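Local atomic coordinates of lipopolysaccharide biosynthesis protein wbpB (Thermus thermophilus, PDB entry 3O9Z), a protein that probably acts as an NAD-dependent sugar dehydrogenase in the biosynthesis of 2,3-diacetamido-2,3-dideoxy-D-mannuronic acid, and binds NAD together with 2-oxoglutarate. Residues A[4-10]-A[73-79]; A[30-34]-A[59-63]; A[152-158]-A[246-252]. All coordinates share one frame. Residues are numbered along the deposited sequence.

Contact 1 of 3, residues A[4-10]-A[73-79]; sequences TRFALTG and VDYLSIA. With NAD (nicotinamide-adenine-dinucleotide), chain E.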
# COMPACT_ATOMS: atom_id res chain seq x y z
N THR A 4 -20.15 -9.38 24.95
CA THR A 4 -19.71 -8.03 24.64
C THR A 4 -19.47 -8.07 23.15
O THR A 4 -18.83 -9.00 22.70
CB THR A 4 -18.40 -7.69 25.39
OG1 THR A 4 -18.71 -7.82 26.78
CG2 THR A 4 -18.07 -6.24 25.14
N ARG A 5 -19.86 -7.00 22.47
CA ARG A 5 -19.64 -6.97 21.02
C ARG A 5 -18.44 -6.06 20.71
O ARG A 5 -18.43 -4.86 21.02
CB ARG A 5 -20.88 -6.46 20.30
CG ARG A 5 -22.07 -7.42 20.38
CD ARG A 5 -23.39 -6.74 19.98
NE ARG A 5 -23.45 -6.23 18.60
CZ ARG A 5 -23.56 -6.98 17.51
NH1 ARG A 5 -23.65 -6.39 16.32
NH2 ARG A 5 -23.54 -8.30 17.60
N PHE A 6 -17.48 -6.64 19.98
CA PHE A 6 -16.22 -5.96 19.66
C PHE A 6 -16.07 -5.73 18.17
O PHE A 6 -16.52 -6.58 17.35
CB PHE A 6 -15.08 -6.87 20.05
CG PHE A 6 -14.78 -6.90 21.51
CD1 PHE A 6 -15.31 -7.91 22.30
CD2 PHE A 6 -13.92 -5.98 22.07
CE1 PHE A 6 -15.06 -7.94 23.68
CE2 PHE A 6 -13.69 -5.98 23.45
CZ PHE A 6 -14.17 -7.01 24.23
N ALA A 7 -15.44 -4.63 17.77
CA ALA A 7 -14.84 -4.56 16.43
C ALA A 7 -13.34 -4.39 16.74
O ALA A 7 -12.95 -3.93 17.82
CB ALA A 7 -15.35 -3.38 15.67
N LEU A 8 -12.50 -4.78 15.79
CA LEU A 8 -11.02 -4.80 16.01
C LEU A 8 -10.35 -4.07 14.85
O LEU A 8 -10.67 -4.35 13.68
CB LEU A 8 -10.46 -6.20 16.16
CG LEU A 8 -8.93 -6.31 16.18
CD1 LEU A 8 -8.34 -5.64 17.39
CD2 LEU A 8 -8.60 -7.81 16.17
N THR A 9 -9.41 -3.17 15.14
CA THR A 9 -8.57 -2.58 14.10
C THR A 9 -7.16 -3.15 14.21
O THR A 9 -6.69 -3.54 15.28
CB THR A 9 -8.47 -1.08 14.12
OG1 THR A 9 -7.67 -0.66 15.23
CG2 THR A 9 -9.88 -0.47 14.31
N GLY A 10 -6.57 -3.41 13.04
CA GLY A 10 -5.20 -3.93 13.00
C GLY A 10 -5.15 -5.45 12.94
O GLY A 10 -4.14 -6.05 13.37
N VAL A 73 -21.65 -2.00 18.16
CA VAL A 73 -20.61 -2.59 18.98
C VAL A 73 -20.50 -1.84 20.34
O VAL A 73 -20.71 -0.62 20.42
CB VAL A 73 -19.20 -2.71 18.27
CG1 VAL A 73 -19.34 -3.71 17.11
CG2 VAL A 73 -18.69 -1.35 17.79
N ASP A 74 -20.08 -2.63 21.30
CA ASP A 74 -19.77 -2.10 22.66
C ASP A 74 -18.36 -1.50 22.75
O ASP A 74 -18.16 -0.48 23.43
CB ASP A 74 -19.90 -3.26 23.64
CG ASP A 74 -21.32 -3.79 23.70
OD1 ASP A 74 -22.25 -2.97 23.84
OD2 ASP A 74 -21.47 -5.03 23.61
N TYR A 75 -17.41 -2.08 22.02
CA TYR A 75 -15.99 -1.75 22.16
C TYR A 75 -15.32 -1.79 20.77
O TYR A 75 -15.58 -2.71 19.96
CB TYR A 75 -15.28 -2.79 23.01
CG TYR A 75 -15.22 -2.39 24.46
CD1 TYR A 75 -14.15 -1.65 24.95
CD2 TYR A 75 -16.29 -2.65 25.30
CE1 TYR A 75 -14.09 -1.25 26.27
CE2 TYR A 75 -16.25 -2.24 26.62
CZ TYR A 75 -15.16 -1.55 27.08
OH TYR A 75 -15.12 -1.12 28.40
N LEU A 76 -14.50 -0.79 20.53
CA LEU A 76 -13.51 -0.88 19.44
C LEU A 76 -12.19 -1.25 20.10
O LEU A 76 -11.64 -0.41 20.83
CB LEU A 76 -13.45 0.43 18.68
CG LEU A 76 -12.53 0.35 17.46
CD1 LEU A 76 -13.09 -0.68 16.43
CD2 LEU A 76 -12.43 1.69 16.87
N SER A 77 -11.64 -2.44 19.82
CA SER A 77 -10.25 -2.77 20.17
C SER A 77 -9.31 -2.28 19.08
O SER A 77 -9.57 -2.45 17.88
CB SER A 77 -10.06 -4.26 20.35
OG SER A 77 -10.79 -4.81 21.44
N ILE A 78 -8.19 -1.70 19.48
CA ILE A 78 -7.37 -0.94 18.54
C ILE A 78 -5.94 -1.48 18.61
O ILE A 78 -5.23 -1.29 19.60
CB ILE A 78 -7.41 0.59 18.83
CG1 ILE A 78 -8.83 1.10 18.53
CG2 ILE A 78 -6.39 1.39 18.06
CD1 ILE A 78 -9.12 2.51 19.12
N ALA A 79 -5.53 -2.14 17.53
CA ALA A 79 -4.17 -2.72 17.41
C ALA A 79 -3.47 -2.17 16.17
O ALA A 79 -2.63 -2.87 15.57
CB ALA A 79 -4.25 -4.22 17.42
PA NAD E . 2.17 -4.57 13.02
O1A NAD E . 2.50 -6.01 13.06
O2A NAD E . 2.93 -3.58 12.12
O5B NAD E . 0.64 -4.60 12.66
C5B NAD E . 0.05 -3.35 12.47
C4B NAD E . -1.28 -3.55 11.70
O4B NAD E . -2.03 -2.31 11.63
C3B NAD E . -0.94 -3.91 10.22
O3B NAD E . -1.57 -5.15 9.83
C2B NAD E . -1.41 -2.70 9.41
O2B NAD E . -1.88 -3.00 8.08
C1B NAD E . -2.61 -2.28 10.32
N9A NAD E . -3.02 -0.88 10.01
C8A NAD E . -2.42 0.18 9.41
N7A NAD E . -3.26 1.21 9.34
C5A NAD E . -4.48 0.80 9.82
C6A NAD E . -5.78 1.41 9.98
N6A NAD E . -6.00 2.69 9.54
N1A NAD E . -6.66 0.60 10.54
C2A NAD E . -6.54 -0.65 10.98
N3A NAD E . -5.34 -1.25 10.81
C4A NAD E . -4.35 -0.52 10.28
O3 NAD E . 2.27 -3.98 14.51
PN NAD E . 1.98 -4.63 15.90
O1N NAD E . 3.31 -5.07 16.52
O2N NAD E . 0.86 -5.62 15.80
O5D NAD E . 1.61 -3.36 16.80
C5D NAD E . 0.24 -3.03 16.75
C4D NAD E . -0.02 -2.16 18.00
O4D NAD E . 0.10 -3.07 19.12
C3D NAD E . 0.94 -0.99 18.23
O3D NAD E . 0.16 0.03 18.93
C2D NAD E . 1.92 -1.60 19.25
O2D NAD E . 2.49 -0.62 20.10
C1D NAD E . 1.10 -2.62 20.05
N1N NAD E . 1.91 -3.72 20.58
C2N NAD E . 1.79 -4.05 21.85
C3N NAD E . 2.48 -5.08 22.46
C7N NAD E . 2.26 -5.25 23.91
O7N NAD E . 1.22 -4.85 24.47
N7N NAD E . 3.19 -5.98 24.51
C4N NAD E . 3.35 -5.82 21.66
C5N NAD E . 3.39 -5.50 20.30
C6N NAD E . 2.66 -4.45 19.75
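On one face of this parallel strand pair A7 CB rests 3.6 Å from L76 CD1, and T9 CG2 lies 3.9 Å from that CD1. The other face carries F6, Y75, L8 and S77: F6 CE2 reaches Y75 CB at 3.6 Å, and L8 CD1 comes within 4.3 Å of A79 CB. Backbone hydrogen bonds run from A7 N to Y75 O (2.9 Å), S77 N to A7 O (2.8 Å), T9 N to S77 O (2.8 Å) and A79 N to T9 O (2.9 Å); A7 and T9 each bond residues two apart, as in parallel pairing. At the N-terminal edge R5 O accepts from both D74 N (2.8 Å) and Y75 N (3.1 Å), while R5 N donates to D74 OD2 at 2.8 Å. The opposite end opens on the cofactor: G10 N is 3.3 Å from NAD N3A, and A79 O is 3.1 Å from NAD C5D, as expected at the C-terminal ends of Rossmann strands. G10, at phi 93° and psi 27°, has no space for a CB, which would clash with A79 O. Strand 29-34 flanks 5-9 in the sheet; helices 56-68 and 85-94 cover the L76 face, and helix 266-274 packs on Y75.

Contact 2 of 3, residues A[30-34]-A[59-63]; sequences LVASL and FEAYL. With NAD (nicotinamide-adenine-dinucleotide), chain E.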
# COMPACT_ATOMS: atom_id res chain seq x y z
N LEU A 30 -16.43 -11.03 17.97
CA LEU A 30 -15.83 -10.12 17.02
C LEU A 30 -16.86 -9.92 15.91
O LEU A 30 -17.12 -10.85 15.13
CB LEU A 30 -14.53 -10.72 16.48
CG LEU A 30 -13.85 -9.79 15.48
CD1 LEU A 30 -13.43 -8.46 16.15
CD2 LEU A 30 -12.64 -10.48 14.78
N VAL A 31 -17.42 -8.72 15.85
CA VAL A 31 -18.45 -8.42 14.86
C VAL A 31 -17.81 -8.02 13.51
O VAL A 31 -18.32 -8.39 12.46
CB VAL A 31 -19.36 -7.29 15.37
CG1 VAL A 31 -20.42 -6.89 14.35
CG2 VAL A 31 -20.04 -7.76 16.67
N ALA A 32 -16.71 -7.26 13.54
CA ALA A 32 -16.16 -6.69 12.33
C ALA A 32 -14.73 -6.30 12.65
O ALA A 32 -14.38 -6.00 13.80
CB ALA A 32 -16.92 -5.48 11.86
N SER A 33 -13.89 -6.36 11.62
CA SER A 33 -12.51 -5.86 11.74
C SER A 33 -12.15 -4.97 10.58
O SER A 33 -12.78 -5.02 9.52
CB SER A 33 -11.53 -7.05 11.71
OG SER A 33 -11.78 -8.11 12.59
N LEU A 34 -11.10 -4.18 10.80
CA LEU A 34 -10.56 -3.24 9.83
C LEU A 34 -9.06 -3.49 9.74
O LEU A 34 -8.36 -3.45 10.76
CB LEU A 34 -10.74 -1.77 10.29
CG LEU A 34 -10.03 -0.69 9.50
CD1 LEU A 34 -10.46 -0.62 8.03
CD2 LEU A 34 -10.24 0.68 10.20
N PHE A 59 -15.74 0.82 7.09
CA PHE A 59 -15.88 0.19 8.38
C PHE A 59 -16.68 1.14 9.32
O PHE A 59 -17.59 0.66 9.95
CB PHE A 59 -14.44 0.10 8.92
CG PHE A 59 -14.29 -0.47 10.30
CD1 PHE A 59 -14.50 -1.80 10.64
CD2 PHE A 59 -13.82 0.38 11.31
CE1 PHE A 59 -14.23 -2.33 11.90
CE2 PHE A 59 -13.55 -0.12 12.57
CZ PHE A 59 -13.73 -1.45 12.93
N GLU A 60 -16.37 2.43 9.26
CA GLU A 60 -17.12 3.40 10.10
C GLU A 60 -18.61 3.42 9.70
O GLU A 60 -19.45 3.40 10.61
CB GLU A 60 -16.50 4.79 9.95
CG GLU A 60 -17.07 5.83 10.91
CD GLU A 60 -16.18 7.04 11.01
OE1 GLU A 60 -16.30 7.74 12.03
OE2 GLU A 60 -15.50 7.40 10.01
N ALA A 61 -18.88 3.53 8.39
CA ALA A 61 -20.28 3.60 7.96
C ALA A 61 -21.03 2.37 8.40
O ALA A 61 -22.22 2.44 8.72
CB ALA A 61 -20.34 3.78 6.46
N TYR A 62 -20.40 1.18 8.34
CA TYR A 62 -20.98 -0.07 8.76
C TYR A 62 -21.29 -0.11 10.25
O TYR A 62 -22.41 -0.44 10.64
CB TYR A 62 -20.06 -1.23 8.33
CG TYR A 62 -20.52 -2.55 8.88
CD1 TYR A 62 -21.66 -3.15 8.33
CD2 TYR A 62 -19.93 -3.13 9.98
CE1 TYR A 62 -22.15 -4.33 8.85
CE2 TYR A 62 -20.40 -4.33 10.48
CZ TYR A 62 -21.51 -4.92 9.91
OH TYR A 62 -22.02 -6.10 10.40
N LEU A 63 -20.32 0.32 11.05
CA LEU A 63 -20.55 0.37 12.48
C LEU A 63 -21.60 1.44 12.80
O LEU A 63 -22.33 1.22 13.75
CB LEU A 63 -19.25 0.68 13.22
CG LEU A 63 -18.24 -0.48 13.13
CD1 LEU A 63 -17.01 -0.06 13.90
CD2 LEU A 63 -18.73 -1.84 13.65
PA NAD E . 2.17 -4.57 13.02
O1A NAD E . 2.50 -6.01 13.06
O2A NAD E . 2.93 -3.58 12.12
O5B NAD E . 0.64 -4.60 12.66
C5B NAD E . 0.05 -3.35 12.47
C4B NAD E . -1.28 -3.55 11.70
O4B NAD E . -2.03 -2.31 11.63
C3B NAD E . -0.94 -3.91 10.22
O3B NAD E . -1.57 -5.15 9.83
C2B NAD E . -1.41 -2.70 9.41
O2B NAD E . -1.88 -3.00 8.08
C1B NAD E . -2.61 -2.28 10.32
N9A NAD E . -3.02 -0.88 10.01
C8A NAD E . -2.42 0.18 9.41
N7A NAD E . -3.26 1.21 9.34
C5A NAD E . -4.48 0.80 9.82
C6A NAD E . -5.78 1.41 9.98
N6A NAD E . -6.00 2.69 9.54
N1A NAD E . -6.66 0.60 10.54
C2A NAD E . -6.54 -0.65 10.98
N3A NAD E . -5.34 -1.25 10.81
C4A NAD E . -4.35 -0.52 10.28
O3 NAD E . 2.27 -3.98 14.51
PN NAD E . 1.98 -4.63 15.90
O1N NAD E . 3.31 -5.07 16.52
O2N NAD E . 0.86 -5.62 15.80
O5D NAD E . 1.61 -3.36 16.80
C5D NAD E . 0.24 -3.03 16.75
C4D NAD E . -0.02 -2.16 18.00
O4D NAD E . 0.10 -3.07 19.12
C3D NAD E . 0.94 -0.99 18.23
O3D NAD E . 0.16 0.03 18.93
C2D NAD E . 1.92 -1.60 19.25
O2D NAD E . 2.49 -0.62 20.10
C1D NAD E . 1.10 -2.62 20.05
N1N NAD E . 1.91 -3.72 20.58
C2N NAD E . 1.79 -4.05 21.85
C3N NAD E . 2.48 -5.08 22.46
C7N NAD E . 2.26 -5.25 23.91
O7N NAD E . 1.22 -4.85 24.47
N7N NAD E . 3.19 -5.98 24.51
C4N NAD E . 3.35 -5.82 21.66
C5N NAD E . 3.39 -5.50 20.30
C6N NAD E . 2.66 -4.45 19.75
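F59 lays its ring against L34, whose CB sits 3.6 Å from the ring centroid and only 5° off the normal, a CH-pi contact over the face. L34 CD2 also touches F59 CD2 at 3.8 Å, and the ring continues along the strand, with F59 CE1 3.6 Å from S33 C and 4.1 Å from A32 CB. One helical turn on, Y62 follows: its CE2 meets A32 CB at 3.9 Å, and L63 CD2 reaches A32 CB at 4.4 Å. The small alanine thus takes three larger side chains from the helix. V31 CG1 lies 4.3 Å from Y62 OH at the partly exposed end.

Helix segment 59-63 runs nearly antiparallel to strand segment 30-34, at 162°, with 9.7 Å between the axes, and packs on the sheet of the Rossmann domain. F59 also reaches A7 and T9 of strand 5-9, while Y62 meets F53. On the helix flank turned away from the strand, E60 forms salt bridges with R94 of its own chain and R94 of the second subunit, so the same helix also serves the subunit interface.

At the strand's C-terminal end, L34 O lies 3.3 Å from NAD C2A. No hydrogen bond joins the two segments: cohesion rests on apolar and aromatic contact, which implies that shape and burial, rather than directed polar bonds, hold this helix on the strand beside the adenine.

Contact 3 of 3, residues A[152-158]-A[246-252]; sequences KDVVLTY and YRSIAVD. With AKG (2-oxoglutaric acid), chain F.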
# COMPACT_ATOMS: atom_id res chain seq x y z
N LYS A 152 12.68 5.53 46.73
CA LYS A 152 13.58 4.42 46.49
C LYS A 152 14.55 4.75 45.34
O LYS A 152 14.25 5.61 44.50
CB LYS A 152 12.79 3.17 46.13
CG LYS A 152 11.98 2.58 47.36
CD LYS A 152 12.69 2.77 48.69
CE LYS A 152 11.81 2.30 49.86
NZ LYS A 152 12.50 2.36 51.19
N ASP A 153 15.71 4.13 45.34
CA ASP A 153 16.65 4.25 44.22
C ASP A 153 16.48 3.02 43.36
O ASP A 153 16.46 1.89 43.83
CB ASP A 153 18.07 4.33 44.76
CG ASP A 153 18.33 5.70 45.35
OD1 ASP A 153 18.33 6.69 44.58
OD2 ASP A 153 18.39 5.81 46.60
N VAL A 154 16.27 3.26 42.07
CA VAL A 154 15.80 2.20 41.16
C VAL A 154 16.68 2.19 39.92
O VAL A 154 17.05 3.26 39.40
CB VAL A 154 14.36 2.53 40.70
CG1 VAL A 154 13.91 1.45 39.67
CG2 VAL A 154 13.39 2.55 41.88
N VAL A 155 17.02 1.00 39.45
CA VAL A 155 17.69 0.86 38.16
C VAL A 155 16.74 0.05 37.29
O VAL A 155 16.36 -1.08 37.64
CB VAL A 155 19.03 0.13 38.29
CG1 VAL A 155 19.63 -0.10 36.92
CG2 VAL A 155 19.99 0.96 39.15
N LEU A 156 16.34 0.61 36.16
CA LEU A 156 15.39 -0.05 35.24
C LEU A 156 16.18 -0.34 33.98
O LEU A 156 16.78 0.57 33.39
CB LEU A 156 14.28 0.95 34.86
CG LEU A 156 13.03 0.40 34.20
CD1 LEU A 156 13.28 -0.15 32.81
CD2 LEU A 156 12.29 -0.61 35.11
N THR A 157 16.23 -1.62 33.59
CA THR A 157 16.94 -2.02 32.38
C THR A 157 15.98 -2.80 31.51
O THR A 157 15.29 -3.71 31.99
CB THR A 157 18.10 -2.95 32.76
OG1 THR A 157 18.92 -2.29 33.73
CG2 THR A 157 18.98 -3.24 31.53
N TYR A 158 15.82 -2.37 30.26
CA TYR A 158 14.74 -2.88 29.42
C TYR A 158 15.33 -3.14 28.04
O TYR A 158 15.51 -2.21 27.24
CB TYR A 158 13.60 -1.84 29.35
CG TYR A 158 12.27 -2.43 28.95
CD1 TYR A 158 11.99 -2.75 27.61
CD2 TYR A 158 11.32 -2.74 29.91
CE1 TYR A 158 10.74 -3.29 27.27
CE2 TYR A 158 10.10 -3.30 29.59
CZ TYR A 158 9.81 -3.57 28.28
OH TYR A 158 8.60 -4.13 27.92
N TYR A 246 15.75 -8.86 28.33
CA TYR A 246 16.12 -8.67 29.72
C TYR A 246 15.32 -7.46 30.20
O TYR A 246 15.60 -6.34 29.79
CB TYR A 246 17.62 -8.44 29.86
CG TYR A 246 18.05 -8.19 31.30
CD1 TYR A 246 17.90 -9.19 32.26
CD2 TYR A 246 18.58 -6.97 31.69
CE1 TYR A 246 18.27 -8.96 33.58
CE2 TYR A 246 18.98 -6.74 33.01
CZ TYR A 246 18.81 -7.75 33.94
OH TYR A 246 19.18 -7.50 35.25
N ARG A 247 14.34 -7.71 31.06
CA ARG A 247 13.44 -6.67 31.55
C ARG A 247 13.45 -6.69 33.05
O ARG A 247 12.91 -7.61 33.67
CB ARG A 247 12.01 -6.84 31.01
CG ARG A 247 11.87 -6.87 29.49
CD ARG A 247 10.38 -7.13 29.16
NE ARG A 247 10.13 -7.39 27.74
CZ ARG A 247 10.03 -8.60 27.20
NH1 ARG A 247 10.30 -9.67 27.95
NH2 ARG A 247 9.68 -8.73 25.92
N SER A 248 14.14 -5.70 33.63
CA SER A 248 14.54 -5.78 35.03
C SER A 248 14.22 -4.46 35.73
O SER A 248 14.52 -3.37 35.22
CB SER A 248 16.05 -6.02 35.13
OG SER A 248 16.54 -5.68 36.42
N ILE A 249 13.59 -4.55 36.90
CA ILE A 249 13.48 -3.41 37.81
C ILE A 249 14.21 -3.76 39.11
O ILE A 249 13.88 -4.77 39.78
CB ILE A 249 12.05 -2.91 38.02
CG1 ILE A 249 12.05 -1.67 38.94
CG2 ILE A 249 11.13 -4.00 38.57
CD1 ILE A 249 10.70 -0.94 38.95
N ALA A 250 15.22 -2.97 39.46
CA ALA A 250 15.99 -3.23 40.69
C ALA A 250 15.74 -2.10 41.67
O ALA A 250 16.04 -0.94 41.38
CB ALA A 250 17.49 -3.37 40.39
N VAL A 251 15.14 -2.41 42.82
CA VAL A 251 14.70 -1.38 43.75
C VAL A 251 15.53 -1.54 45.03
O VAL A 251 15.51 -2.59 45.68
CB VAL A 251 13.22 -1.52 44.12
CG1 VAL A 251 12.82 -0.48 45.15
CG2 VAL A 251 12.34 -1.43 42.85
N ASP A 252 16.29 -0.50 45.35
CA ASP A 252 17.18 -0.51 46.51
C ASP A 252 18.04 -1.79 46.48
O ASP A 252 18.21 -2.43 47.52
CB ASP A 252 16.34 -0.48 47.80
CG ASP A 252 15.79 0.90 48.13
OD1 ASP A 252 15.94 1.86 47.33
OD2 ASP A 252 15.19 1.02 49.23
C1 AKG F . 6.08 -3.73 21.24
O1 AKG F . 6.88 -4.41 20.54
O2 AKG F . 5.40 -2.82 20.75
C2 AKG F . 5.80 -4.05 22.62
O5 AKG F . 5.00 -3.36 23.24
C3 AKG F . 6.51 -5.19 23.30
C4 AKG F . 7.73 -4.62 24.02
C5 AKG F . 8.64 -5.68 24.61
O3 AKG F . 8.97 -6.66 23.91
O4 AKG F . 9.05 -5.56 25.77
O HOH W 1 17.74 -3.19 36.36
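Two antiparallel strands of the C-terminal alpha/beta domain of the Gfo/Idh/MocA family pair here, neighbours in its open mixed sheet. The backbone bonds come as reciprocal pairs: V155 N to A250 O and A250 N to V155 O, both 2.9 Å, then T157 N to S248 O (2.9 Å) and S248 N to T157 O (2.8 Å). At the non-hydrogen-bonded pair between them, L156 CA makes a CA-H...O contact to S248 O at 3.4 Å.

Apolar contacts gather on the face of V154, L156, I249 and V251. V154 CG1 meets I249 CG1 at 3.7 Å, L156 CD2 meets I249 CB at 3.7 Å, and helices 136-146 and 186-196 cover this side. The other face is more polar: a water donates to V155 O (2.8 Å) and S248 OG (2.8 Å) and is hydrogen-bonded to T157 OG1 (3.0 Å), while S248 and Y246 bind E255 and T157 binds H308.

Charges close the far end. K152 NZ forms a salt bridge with D252 OD2 at 3.6 Å; D252 OD1 accepts from D153 N (3.0 Å), and D252 N donates to D153 O (2.8 Å).

At the other end this strand pair supplies Y158 and R247 to the 2-oxoglutarate site, where K103, T160, R162 and H187 also hydrogen-bond the ligand. R247 CG lies over the Y158 ring, 4.0 Å from its centroid, a CH-pi contact, with both side chains directed to the same carboxylate. R247 NH2 donates to AKG O3 at 3.0 Å, and AKG O4 accepts from R247 NE at 2.9 Å and from Y158 OH at 2.6 Å.

From the N terminus, strand 5-9 leads through helix 16-25 to strand 29-34, and later helix 56-68 returns over the sheet to close contact 2. The chain then enters strand 75-78, which pairs with 5-9 and closes the longer loop of contact 1, so contact 2 lies wholly within it. The two touch where strands 5-9 and 29-34 run side by side, and both reach the NAD. Contact 3 comes later, in series, joining 152-158 to 246-252 across an 88-residue separation in the second sheet. Its centre is about 35 Å from that of contact 1; the first two contacts build the nucleotide-binding domain, the third the domain that helps hold 2-oxoglutarate.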